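2''-aminoglycoside nucleotidyltransferase (Klebsiella pneumoniae, PDB 4WQK) confers resistance to kanamycin, gentamicin, tobramycin and related aminoglycosides by adenylating their 2''-hydroxyl group in a magnesium-dependent reaction. Local coordinates at residues V7-H11 with I116-P120; R20-I26 with L48-R54; T40-D44 with K148-S152; G106-E110 with R122-W126. The contacts are given in a common frame with arbitrary orientation. Where two conformers were deposited one is given. Residues are numbered along the deposited sequence.

Contact 1 of 4, residues V7-H11 with I116-P120; sequences VTLIH and IAGRP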
loop_
_atom_site.group_PDB
_atom_site.type_symbol
_atom_site.label_atom_id
_atom_site.label_comp_id
_atom_site.label_asym_id
_atom_site.label_seq_id
_atom_site.Cartn_x
_atom_site.Cartn_y
_atom_site.Cartn_z
ATOM N N VAL A 7 9.287 -11.606 -0.224
ATOM C CA VAL A 7 9.510 -11.371 1.214
ATOM C C VAL A 7 10.948 -10.910 1.430
ATOM O O VAL A 7 11.184 -9.896 2.113
ATOM C CB VAL A 7 9.228 -12.625 2.066
ATOM C CG1 VAL A 7 9.761 -12.447 3.499
ATOM C CG2 VAL A 7 7.715 -12.884 2.129
ATOM N N THR A 8 11.895 -11.583 0.791
ATOM C CA THR A 8 13.303 -11.228 0.958
ATOM C C THR A 8 13.524 -9.808 0.436
ATOM O O THR A 8 14.213 -8.991 1.077
ATOM C CB THR A 8 14.210 -12.212 0.225
ATOM O OG1 THR A 8 14.060 -13.513 0.813
ATOM C CG2 THR A 8 15.653 -11.783 0.354
ATOM N N LEU A 9 12.882 -9.449 -0.690
ATOM C CA LEU A 9 13.021 -8.110 -1.241
ATOM C C LEU A 9 12.402 -7.035 -0.360
ATOM O O LEU A 9 13.002 -5.966 -0.151
ATOM C CB LEU A 9 12.417 -8.063 -2.657
ATOM C CG LEU A 9 12.514 -6.675 -3.300
ATOM C CD1 LEU A 9 13.971 -6.251 -3.502
ATOM C CD2 LEU A 9 11.810 -6.765 -4.659
ATOM N N ILE A 10 11.205 -7.274 0.178
ATOM C CA ILE A 10 10.566 -6.380 1.126
ATOM C C ILE A 10 11.503 -6.153 2.317
ATOM O O ILE A 10 11.711 -4.998 2.737
ATOM C CB ILE A 10 9.199 -6.938 1.610
ATOM C CG1 ILE A 10 8.180 -6.843 0.476
ATOM C CG2 ILE A 10 8.715 -6.155 2.819
ATOM C CD1 ILE A 10 6.882 -7.660 0.744
ATOM N N HIS A 11 12.068 -7.230 2.842
ATOM C CA HIS A 11 12.976 -7.045 3.994
ATOM C C HIS A 11 14.201 -6.215 3.582
ATOM O O HIS A 11 14.645 -5.311 4.358
ATOM C CB HIS A 11 13.426 -8.384 4.604
ATOM C CG HIS A 11 12.360 -9.052 5.435
ATOM N ND1 HIS A 11 12.679 -10.002 6.387
ATOM C CD2 HIS A 11 11.016 -8.916 5.474
ATOM C CE1 HIS A 11 11.566 -10.419 6.972
ATOM N NE2 HIS A 11 10.538 -9.784 6.425
ATOM N N ILE A 116 5.625 -9.255 8.599
ATOM C CA ILE A 116 5.925 -10.101 7.445
ATOM C C ILE A 116 7.138 -10.978 7.796
ATOM O O ILE A 116 8.259 -10.451 7.990
ATOM C CB ILE A 116 6.213 -9.255 6.189
ATOM C CG1 ILE A 116 4.978 -8.428 5.788
ATOM C CG2 ILE A 116 6.704 -10.179 5.032
ATOM C CD1 ILE A 116 5.229 -7.468 4.609
ATOM N N ALA A 117 6.941 -12.293 7.908
ATOM C CA ALA A 117 8.014 -13.230 8.211
ATOM C C ALA A 117 8.806 -12.757 9.430
ATOM O O ALA A 117 10.043 -12.703 9.424
ATOM C CB ALA A 117 8.932 -13.415 7.013
ATOM N N GLY A 118 8.052 -12.425 10.475
ATOM C CA GLY A 118 8.626 -12.090 11.773
ATOM C C GLY A 118 9.076 -10.667 11.947
ATOM O O GLY A 118 9.476 -10.295 13.037
ATOM N N ARG A 119 9.001 -9.885 10.884
ATOM C CA ARG A 119 9.497 -8.506 10.904
ATOM C C ARG A 119 8.317 -7.570 11.057
ATOM O O ARG A 119 7.423 -7.556 10.193
ATOM C CB ARG A 119 10.196 -8.146 9.585
ATOM C CG ARG A 119 10.895 -6.777 9.654
ATOM C CD ARG A 119 11.144 -6.258 8.271
ATOM N NE ARG A 119 12.207 -5.246 8.213
ATOM C CZ ARG A 119 12.105 -3.988 8.611
ATOM N NH1 ARG A 119 10.977 -3.510 9.144
ATOM N NH2 ARG A 119 13.162 -3.191 8.472
ATOM N N PRO A 120 8.314 -6.737 12.093
ATOM C CA PRO A 120 7.275 -5.689 12.124
ATOM C C PRO A 120 7.447 -4.707 10.982
ATOM O O PRO A 120 8.585 -4.332 10.605
ATOM C CB PRO A 120 7.490 -5.004 13.479
ATOM C CG PRO A 120 8.246 -6.054 14.298
ATOM C CD PRO A 120 9.203 -6.661 13.257
HETATM O O HOH W 1 14.636 -5.843 7.060
#

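Contact 2 of 4, residues R20-I26 with L48-R54; sequences RNLPLWI and LTFPGER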
loop_
_atom_site.group_PDB
_atom_site.type_symbol
_atom_site.label_atom_id
_atom_site.label_comp_id
_atom_site.label_asym_id
_atom_site.label_seq_id
_atom_site.Cartn_x
_atom_site.Cartn_y
_atom_site.Cartn_z
ATOM N N ARG A 20 18.268 4.731 6.640
ATOM C CA ARG A 20 18.125 6.114 6.195
ATOM C C ARG A 20 17.070 6.900 7.009
ATOM O O ARG A 20 16.746 8.065 6.649
ATOM C CB ARG A 20 17.746 6.141 4.704
ATOM C CG ARG A 20 18.845 5.633 3.766
ATOM C CD ARG A 20 18.300 5.459 2.338
ATOM N NE ARG A 20 19.327 5.103 1.353
ATOM C CZ ARG A 20 19.944 5.963 0.540
ATOM N NH1 ARG A 20 19.659 7.264 0.576
ATOM N NH2 ARG A 20 20.858 5.512 -0.321
ATOM N N ASN A 21 16.519 6.288 8.071
ATOM C CA ASN A 21 15.427 6.922 8.813
ATOM C C ASN A 21 14.270 7.360 7.915
ATOM O O ASN A 21 13.671 8.442 8.128
ATOM C CB ASN A 21 15.996 8.109 9.592
ATOM C CG ASN A 21 17.194 7.713 10.407
ATOM O OD1 ASN A 21 18.279 8.292 10.278
ATOM N ND2 ASN A 21 17.020 6.684 11.226
ATOM N N LEU A 22 13.955 6.514 6.927
ATOM C CA LEU A 22 12.946 6.776 5.899
ATOM C C LEU A 22 11.770 5.857 6.162
ATOM O O LEU A 22 11.905 4.637 5.997
ATOM C CB LEU A 22 13.511 6.513 4.511
ATOM C CG LEU A 22 12.476 6.669 3.414
ATOM C CD1 LEU A 22 12.157 8.160 3.246
ATOM C CD2 LEU A 22 13.057 6.060 2.125
ATOM N N PRO A 23 10.660 6.389 6.682
ATOM C CA PRO A 23 9.505 5.486 6.867
ATOM C C PRO A 23 8.889 5.113 5.510
ATOM O O PRO A 23 8.821 5.941 4.604
ATOM C CB PRO A 23 8.536 6.326 7.716
ATOM C CG PRO A 23 8.824 7.761 7.246
ATOM C CD PRO A 23 10.353 7.796 7.006
ATOM N N LEU A 24 8.456 3.857 5.363
ATOM C CA LEU A 24 7.759 3.401 4.167
ATOM C C LEU A 24 6.621 2.526 4.648
ATOM O O LEU A 24 6.801 1.754 5.601
ATOM C CB LEU A 24 8.659 2.586 3.233
ATOM C CG LEU A 24 9.879 3.302 2.627
ATOM C CD1 LEU A 24 10.719 2.240 1.906
ATOM C CD2 LEU A 24 9.424 4.401 1.657
ATOM N N TRP A 25 5.481 2.635 3.974
ATOM C CA TRP A 25 4.310 1.821 4.335
ATOM C C TRP A 25 4.039 0.803 3.247
ATOM O O TRP A 25 3.946 1.158 2.068
ATOM C CB TRP A 25 3.071 2.697 4.528
ATOM C CG TRP A 25 3.156 3.546 5.775
ATOM C CD1 TRP A 25 2.567 3.284 6.977
ATOM C CD2 TRP A 25 3.866 4.794 5.921
ATOM N NE1 TRP A 25 2.907 4.270 7.895
ATOM C CE2 TRP A 25 3.712 5.193 7.276
ATOM C CE3 TRP A 25 4.619 5.587 5.046
ATOM C CZ2 TRP A 25 4.260 6.383 7.775
ATOM C CZ3 TRP A 25 5.190 6.764 5.561
ATOM C CH2 TRP A 25 5.000 7.129 6.903
ATOM N N ILE A 26 3.929 -0.453 3.639
ATOM C CA ILE A 26 3.402 -1.446 2.687
ATOM C C ILE A 26 1.960 -1.142 2.415
ATOM O O ILE A 26 1.181 -0.862 3.336
ATOM C CB ILE A 26 3.556 -2.872 3.257
ATOM C CG1 ILE A 26 4.996 -3.114 3.739
ATOM C CG2 ILE A 26 3.052 -3.952 2.265
ATOM C CD1 ILE A 26 5.959 -3.018 2.656
ATOM N N LEU A 48 4.084 0.214 -2.286
ATOM C CA LEU A 48 4.703 0.998 -1.219
ATOM C C LEU A 48 4.166 2.396 -1.236
ATOM O O LEU A 48 3.953 2.983 -2.302
ATOM C CB LEU A 48 6.231 1.107 -1.398
ATOM C CG LEU A 48 7.004 -0.210 -1.407
ATOM C CD1 LEU A 48 8.458 0.004 -1.830
ATOM C CD2 LEU A 48 6.958 -0.855 0.001
ATOM N N THR A 49 3.998 2.944 -0.035
ATOM C CA THR A 49 3.654 4.347 0.129
ATOM C C THR A 49 4.876 5.030 0.770
ATOM O O THR A 49 5.407 4.553 1.768
ATOM C CB THR A 49 2.415 4.505 1.005
ATOM O OG1 THR A 49 1.299 3.845 0.382
ATOM C CG2 THR A 49 2.076 5.982 1.153
ATOM N N PHE A 50 5.307 6.150 0.192
ATOM C CA PHE A 50 6.575 6.778 0.622
ATOM C C PHE A 50 6.374 8.287 0.855
ATOM O O PHE A 50 5.518 8.898 0.219
ATOM C CB PHE A 50 7.681 6.576 -0.436
ATOM C CG PHE A 50 7.381 7.230 -1.766
ATOM C CD1 PHE A 50 6.632 6.568 -2.782
ATOM C CD2 PHE A 50 7.814 8.533 -2.038
ATOM C CE1 PHE A 50 6.329 7.165 -3.997
ATOM C CE2 PHE A 50 7.512 9.122 -3.254
ATOM C CZ PHE A 50 6.782 8.454 -4.244
ATOM N N PRO A 51 7.210 8.889 1.719
ATOM C CA PRO A 51 7.140 10.350 1.881
ATOM C C PRO A 51 7.465 11.075 0.579
ATOM O O PRO A 51 8.571 10.950 0.034
ATOM C CB PRO A 51 8.203 10.625 2.958
ATOM C CG PRO A 51 8.266 9.353 3.724
ATOM C CD PRO A 51 8.133 8.254 2.682
ATOM N N GLY A 52 6.513 11.846 0.088
ATOM C CA GLY A 52 6.642 12.419 -1.247
ATOM C C GLY A 52 7.866 13.283 -1.418
ATOM O O GLY A 52 8.475 13.352 -2.506
ATOM N N GLU A 53 8.218 13.978 -0.336
ATOM C CA GLU A 53 9.305 14.960 -0.396
ATOM C C GLU A 53 10.673 14.258 -0.240
ATOM O O GLU A 53 11.732 14.905 -0.388
ATOM C CB GLU A 53 9.106 16.062 0.661
ATOM C CG GLU A 53 9.553 15.713 2.093
ATOM C CD GLU A 53 8.710 14.681 2.857
ATOM O OE1 GLU A 53 7.672 14.200 2.372
ATOM O OE2 GLU A 53 9.115 14.366 4.009
ATOM N N ARG A 54 10.652 12.943 0.019
ATOM C CA ARG A 54 11.868 12.145 0.104
ATOM C C ARG A 54 11.952 11.079 -0.992
ATOM O O ARG A 54 12.658 10.060 -0.839
ATOM C CB ARG A 54 11.955 11.495 1.500
ATOM C CG ARG A 54 11.959 12.564 2.569
ATOM C CD ARG A 54 12.071 11.962 4.000
ATOM N NE ARG A 54 13.343 11.270 4.204
ATOM C CZ ARG A 54 13.658 10.592 5.319
ATOM N NH1 ARG A 54 12.788 10.471 6.334
ATOM N NH2 ARG A 54 14.864 10.033 5.440
#

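Contact 3 of 4, residues T40-D44 with K148-S152; sequences TRKHD and KHIES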
loop_
_atom_site.group_PDB
_atom_site.type_symbol
_atom_site.label_atom_id
_atom_site.label_comp_id
_atom_site.label_asym_id
_atom_site.label_seq_id
_atom_site.Cartn_x
_atom_site.Cartn_y
_atom_site.Cartn_z
ATOM N N THR A 40 -1.564 -14.816 2.228
ATOM C CA THR A 40 -2.842 -15.418 1.811
ATOM C C THR A 40 -2.968 -15.744 0.326
ATOM O O THR A 40 -3.909 -16.436 -0.081
ATOM C CB THR A 40 -4.037 -14.495 2.148
ATOM O OG1 THR A 40 -3.987 -13.327 1.316
ATOM C CG2 THR A 40 -4.031 -14.106 3.628
ATOM N N ARG A 41 -2.034 -15.246 -0.472
ATOM C CA ARG A 41 -2.047 -15.496 -1.910
ATOM C C ARG A 41 -0.753 -14.991 -2.527
ATOM O O ARG A 41 0.074 -14.395 -1.853
ATOM C CB ARG A 41 -3.261 -14.841 -2.597
ATOM C CG ARG A 41 -3.264 -13.313 -2.661
ATOM C CD ARG A 41 -4.384 -12.852 -3.583
ATOM N NE ARG A 41 -4.613 -11.407 -3.599
ATOM C CZ ARG A 41 -4.081 -10.576 -4.491
ATOM N NH1 ARG A 41 -3.257 -11.039 -5.419
ATOM N NH2 ARG A 41 -4.353 -9.277 -4.443
ATOM N N LYS A 42 -0.563 -15.305 -3.799
ATOM C CA LYS A 42 0.565 -14.792 -4.559
ATOM C C LYS A 42 0.220 -13.371 -4.999
ATOM O O LYS A 42 -0.886 -13.102 -5.467
ATOM C CB LYS A 42 0.868 -15.697 -5.766
ATOM C CG LYS A 42 2.108 -15.296 -6.553
ATOM C CD LYS A 42 3.380 -15.510 -5.741
ATOM C CE LYS A 42 4.547 -14.657 -6.272
ATOM N NZ LYS A 42 5.673 -14.583 -5.291
ATOM N N HIS A 43 1.179 -12.469 -4.853
ATOM C CA HIS A 43 0.996 -11.041 -5.181
ATOM C C HIS A 43 1.742 -10.665 -6.449
ATOM O O HIS A 43 2.905 -11.042 -6.618
ATOM C CB HIS A 43 1.475 -10.181 -4.016
ATOM C CG HIS A 43 0.729 -10.433 -2.753
ATOM N ND1 HIS A 43 -0.570 -10.003 -2.570
ATOM C CD2 HIS A 43 1.069 -11.115 -1.635
ATOM C CE1 HIS A 43 -0.992 -10.411 -1.386
ATOM N NE2 HIS A 43 -0.015 -11.065 -0.791
ATOM N N ASP A 44 1.082 -9.920 -7.340
ATOM C CA ASP A 44 1.676 -9.540 -8.618
ATOM C C ASP A 44 2.843 -8.574 -8.424
ATOM O O ASP A 44 3.764 -8.532 -9.245
ATOM C CB ASP A 44 0.637 -8.870 -9.536
ATOM C CG ASP A 44 -0.371 -9.846 -10.128
ATOM O OD1 ASP A 44 -0.185 -11.088 -10.051
ATOM O OD2 ASP A 44 -1.360 -9.336 -10.701
ATOM N N LYS A 148 -9.285 -12.753 -7.457
ATOM C CA LYS A 148 -8.300 -12.454 -6.412
ATOM C C LYS A 148 -8.580 -11.090 -5.757
ATOM O O LYS A 148 -8.308 -10.907 -4.566
ATOM C CB LYS A 148 -6.856 -12.490 -6.941
ATOM C CG LYS A 148 -6.486 -11.396 -7.942
ATOM C CD LYS A 148 -5.175 -11.721 -8.674
ATOM C CE LYS A 148 -5.041 -10.913 -9.955
ATOM N NZ LYS A 148 -3.740 -11.188 -10.652
ATOM N N HIS A 149 -9.168 -10.154 -6.498
ATOM C CA HIS A 149 -9.432 -8.837 -5.928
ATOM C C HIS A 149 -10.680 -8.851 -5.111
ATOM O O HIS A 149 -10.772 -8.182 -4.069
ATOM C CB HIS A 149 -9.539 -7.795 -7.015
ATOM C CG HIS A 149 -8.254 -7.570 -7.725
ATOM N ND1 HIS A 149 -7.041 -7.546 -7.065
ATOM C CD2 HIS A 149 -7.980 -7.368 -9.033
ATOM C CE1 HIS A 149 -6.076 -7.330 -7.937
ATOM N NE2 HIS A 149 -6.617 -7.228 -9.139
ATOM N N ILE A 150 -11.639 -9.632 -5.576
ATOM C CA ILE A 150 -12.861 -9.822 -4.837
ATOM C C ILE A 150 -12.499 -10.448 -3.485
ATOM O O ILE A 150 -12.961 -9.989 -2.437
ATOM C CB ILE A 150 -13.821 -10.693 -5.636
ATOM C CG1 ILE A 150 -14.221 -9.967 -6.924
ATOM C CG2 ILE A 150 -15.091 -10.951 -4.849
ATOM C CD1 ILE A 150 -15.131 -8.812 -6.675
ATOM N N GLU A 151 -11.636 -11.451 -3.494
ATOM C CA GLU A 151 -11.288 -12.125 -2.247
ATOM C C GLU A 151 -10.494 -11.225 -1.307
ATOM O O GLU A 151 -10.729 -11.257 -0.087
ATOM C CB GLU A 151 -10.503 -13.407 -2.529
ATOM C CG GLU A 151 -11.351 -14.445 -3.231
ATOM C CD GLU A 151 -10.604 -15.735 -3.550
ATOM O OE1 GLU A 151 -9.348 -15.726 -3.539
ATOM O OE2 GLU A 151 -11.279 -16.759 -3.816
ATOM N N SER A 152 -9.552 -10.446 -1.836
ATOM C CA SER A 152 -8.738 -9.591 -0.974
ATOM C C SER A 152 -9.618 -8.489 -0.378
ATOM O O SER A 152 -9.493 -8.154 0.813
ATOM C CB SER A 152 -7.544 -8.994 -1.737
ATOM O OG SER A 152 -6.446 -9.897 -1.818
#

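Contact 4 of 4, residues G106-E110 with R122-W126; sequences GSCPE and RCNSW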
loop_
_atom_site.group_PDB
_atom_site.type_symbol
_atom_site.label_atom_id
_atom_site.label_comp_id
_atom_site.label_asym_id
_atom_site.label_seq_id
_atom_site.Cartn_x
_atom_site.Cartn_y
_atom_site.Cartn_z
ATOM N N GLY A 106 -5.411 9.074 8.752
ATOM C CA GLY A 106 -4.860 7.888 9.410
ATOM C C GLY A 106 -4.306 6.893 8.412
ATOM O O GLY A 106 -4.007 5.736 8.777
ATOM N N SER A 107 -4.149 7.292 7.152
ATOM C CA SER A 107 -3.750 6.358 6.112
ATOM C C SER A 107 -2.343 5.781 6.285
ATOM O O SER A 107 -2.076 4.697 5.785
ATOM C CB SER A 107 -3.870 7.013 4.706
ATOM O OG SER A 107 -3.040 8.159 4.576
ATOM N N CYS A 108 -1.481 6.513 7.005
ATOM C CA CYS A 108 -0.073 6.125 7.128
ATOM C C CYS A 108 0.301 6.147 8.599
ATOM O O CYS A 108 0.992 7.055 9.048
ATOM C CB CYS A 108 0.834 7.103 6.336
ATOM S SG CYS A 108 0.550 7.060 4.554
ATOM N N PRO A 109 -0.153 5.168 9.381
ATOM C CA PRO A 109 0.071 5.238 10.847
ATOM C C PRO A 109 1.560 5.103 11.207
ATOM O O PRO A 109 2.298 4.335 10.550
ATOM C CB PRO A 109 -0.721 4.031 11.399
ATOM C CG PRO A 109 -1.087 3.196 10.208
ATOM C CD PRO A 109 -0.992 4.028 8.966
ATOM N N GLU A 110 1.975 5.796 12.248
ATOM C CA GLU A 110 3.410 5.750 12.608
ATOM C C GLU A 110 3.839 4.404 13.169
ATOM O O GLU A 110 4.983 4.004 12.949
ATOM C CB GLU A 110 3.780 6.851 13.598
ATOM C CG GLU A 110 3.065 6.806 14.903
ATOM C CD GLU A 110 3.773 5.925 15.942
ATOM O OE1 GLU A 110 4.975 5.628 15.772
ATOM O OE2 GLU A 110 3.098 5.532 16.918
ATOM N N ARG A 122 5.551 -1.138 8.987
ATOM C CA ARG A 122 4.504 -0.142 8.755
ATOM C C ARG A 122 3.656 -0.554 7.551
ATOM O O ARG A 122 4.166 -0.960 6.520
ATOM C CB ARG A 122 5.116 1.237 8.547
ATOM C CG ARG A 122 5.792 1.841 9.801
ATOM C CD ARG A 122 6.136 3.296 9.568
ATOM N NE ARG A 122 6.670 3.969 10.769
ATOM C CZ ARG A 122 7.964 4.179 10.985
ATOM N NH1 ARG A 122 8.885 3.799 10.101
ATOM N NH2 ARG A 122 8.340 4.838 12.090
ATOM N N CYS A 123 2.358 -0.299 7.676
ATOM C CA CYS A 123 1.469 -0.552 6.561
ATOM C C CYS A 123 0.313 0.407 6.597
ATOM O O CYS A 123 -0.072 0.910 7.637
ATOM C CB CYS A 123 1.006 -2.004 6.574
ATOM S SG CYS A 123 0.580 -2.666 8.215
ATOM N N ASN A 124 -0.221 0.670 5.396
ATOM C CA ASN A 124 -1.340 1.589 5.323
ATOM C C ASN A 124 -2.519 1.025 6.129
ATOM O O ASN A 124 -2.650 -0.199 6.306
ATOM C CB ASN A 124 -1.733 1.820 3.863
ATOM C CG ASN A 124 -0.686 2.608 3.133
ATOM O OD1 ASN A 124 -0.141 2.171 2.122
ATOM N ND2 ASN A 124 -0.368 3.788 3.663
ATOM N N SER A 125 -3.391 1.908 6.578
ATOM C CA SER A 125 -4.536 1.515 7.387
ATOM C C SER A 125 -5.560 0.692 6.594
ATOM O O SER A 125 -5.602 0.737 5.360
ATOM C CB SER A 125 -5.209 2.753 7.937
ATOM O OG SER A 125 -5.800 3.467 6.838
ATOM N N TRP A 126 -6.357 -0.092 7.312
ATOM C CA TRP A 126 -7.457 -0.793 6.652
ATOM C C TRP A 126 -8.333 0.186 5.893
ATOM O O TRP A 126 -8.767 -0.143 4.770
ATOM C CB TRP A 126 -8.328 -1.566 7.655
ATOM C CG TRP A 126 -7.721 -2.798 8.240
ATOM C CD1 TRP A 126 -7.489 -3.041 9.569
ATOM C CD2 TRP A 126 -7.363 -3.993 7.542
ATOM N NE1 TRP A 126 -6.982 -4.310 9.726
ATOM C CE2 TRP A 126 -6.893 -4.909 8.492
ATOM C CE3 TRP A 126 -7.379 -4.378 6.200
ATOM C CZ2 TRP A 126 -6.449 -6.199 8.136
ATOM C CZ3 TRP A 126 -6.950 -5.641 5.856
ATOM C CH2 TRP A 126 -6.451 -6.524 6.812
HETATM O O HOH W 2 7.441 6.638 14.120
#

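Contact 1 of 4, residues V7-H11 with I116-P120
Ile116 is the apolar centre of this contact. Its CG2 lies 4.1 Å from Val7 CG2, and its CD1 reaches 4.1 Å from Ile10 CG2, so one isoleucine spans two residues a helical turn apart. Trp30 of helix 28-36 touches Val7, Ile10 and Ile116, adding an aromatic side chain to the cluster. Beside Ile116 in the chain, the more exposed Ala117 sets its CB 3.7 Å from Val7 CG1. The partner of helix 5-19 is a beta hairpin: strands 114-116 and 119-121 are joined by a type I' turn from Ile116 to Arg119, with Ala117 and Gly118 at positive phi and paired backbone bonds Ile116 N to Arg119 O (2.9 Å) and Arg119 N to Ile116 O (3.0 Å). The helix belongs to the N-terminal domain and the hairpin to the C-terminal one, so the packing crosses the domain boundary. NE2 of His11 donates to Ile116 O at 2.8 Å, a carbonyl that already accepts the turn bond, while Arg119 CD sits over the imidazole face in a CH-pi contact, 4.0 Å from the ring centroid. Farther out, a water accepts from Arg119 NE (2.8 Å) and donates to His11 O (2.8 Å). The guanidinium then divides its remaining nitrogens: Arg119 NH1 bonds Pro120 O at 2.9 Å, and Arg119 NH2 forms a salt bridge with Asp18 of helix 5-19.

Contact 2 of 4, residues R20-I26 with L48-R54
An antiparallel strand pair of the nucleotidyltransferase-fold sheet underlies this contact: strand 25-27 runs along strand 46-51, the strand that carries the magnesium ligand Asp47. Trp25 and Thr49 form the hydrogen-bonded pair, with Trp25 N to Thr49 O at 2.9 Å and Thr49 N to Trp25 O at 2.8 Å. Ile26 and Leu48 form the next, non-hydrogen-bonded pair and meet on the other face of the sheet, Ile26 CD1 lying 3.6 Å from Leu48 CD2. Beyond the ladder the chains stay together through side chains: Leu24 CD2 packs 3.5 Å from Phe50 CB, and Pro23 CG lies 3.9 Å from Pro51 CG. At the far end Arg54 donates to the carbonyls at the close of helix 5-19, where Asn21, at positive phi, is the C' residue of a Schellman motif. Arg54 NH1 bonds Asn21 O at 2.8 Å and Arg54 NH2 bonds Arg20 O at 3.0 Å, while Leu22 CD1 covers one guanidinium face; Glu57 takes Arg54 NE in a salt bridge. Around the pair, Leu24 rests on helix 5-19, Phe50 packs against helix 55-64, and strand 84-93 continues the sheet alongside strand 46-51.

Contact 3 of 4, residues T40-D44 with K148-S152
Arg41 supplies the largest share of the buried surface, and the conformer given here, one of two deposited, explains how. From a chi1 of 69° (p), chi2 and chi3 are both trans, so the chain is carried nearly straight across the gap to the helix. A chi4 of 95° sets the guanidinium plane across that chain, with NE directed at Ser152 OG (3.0 Å, nearly linear) and NH2 making a weak second bond to the same OG at 3.4 Å; Ser152 too has a second conformer. The third nitrogen turns back: Arg41 NH1 bonds Lys42 O weakly at 3.1 Å. The loop 40-44, between helix 28-36 and strand 46-51 of the N-terminal domain, thus meets helix 147-160 of the C-terminal domain, and kanamycin binds in the cleft between these two domains. Lys148 also leaves its backbone in the p rotamer and then extends, with chi2 to chi4 all trans. Its CG lies over one guanidinium face of Arg41, its CD is 3.8 Å from Arg41 NH1, and its NZ reaches Asp44 OD2 in a 3.0 Å salt bridge. Asp44 is followed in sequence by the magnesium ligand Asp45. Lys148 and Ser152 stand one turn apart on the helix (Ser152 N to Lys148 O 3.0 Å), so both face the loop. His149, whose ring meets that of Tyr136, brings its ND1 to 4.1 Å from Arg41 NH2.

Contact 4 of 4, residues G106-E110 with R122-W126
Arg122, Ser125 and Pro109 have the most surface covered where these two irregular segments of the C-terminal domain run past each other. The side chain of Arg122 reaches along the loop so that its NE donates to Glu110 O at 2.8 Å; a water accepts from Arg122 NH2 (2.9 Å) and donates to Glu110 OE1 (3.1 Å). Pro109 lies against the backbone opposite, its CD 3.5 Å from Cys123 O and 4.0 Å from Ser125 N. Ser125 brings its CB to 3.3 Å from Gly106 O, and its N donates to Ser107 O at 3.2 Å, a carbonyl that also accepts from Asn124 ND2 at 2.9 Å. Ser125 is the N-cap of helix 126-139, its OG bonded to Ala128 N. Asn124 OD1 is hydrogen-bonded to Thr49 OG1 of strand 46-51. Strand 25-27 lies next to both segments: the backbones of Arg122 and Asn124 hydrogen-bond with that of Ile26, and Trp25 NE1 bonds Pro109 O. On helix 28-36, Arg35 binds the carbonyls of Cys123 and Asn124.

Contact 2 lies in the N-terminal domain and contact 4 in the C-terminal one, while contacts 1 and 3 each join the two. Along the chain, contact 2 is nested in the loop closed by contact 1 and closes before contact 4, nested in that of contact 3, opens; contacts 1 and 3 cross. Helix 5-19 of contact 1 leads on to strand 25-27 of contact 2, where Ile10 touches Ile26, and contact 4 bonds by backbone to that strand; the centres of contacts 2 and 4 are 12 Å apart. Contact 3 is more remote, 24 Å from contact 2 between centres, across the chain's centre. The two domains flanking the kanamycin cleft are therefore joined at several separate places.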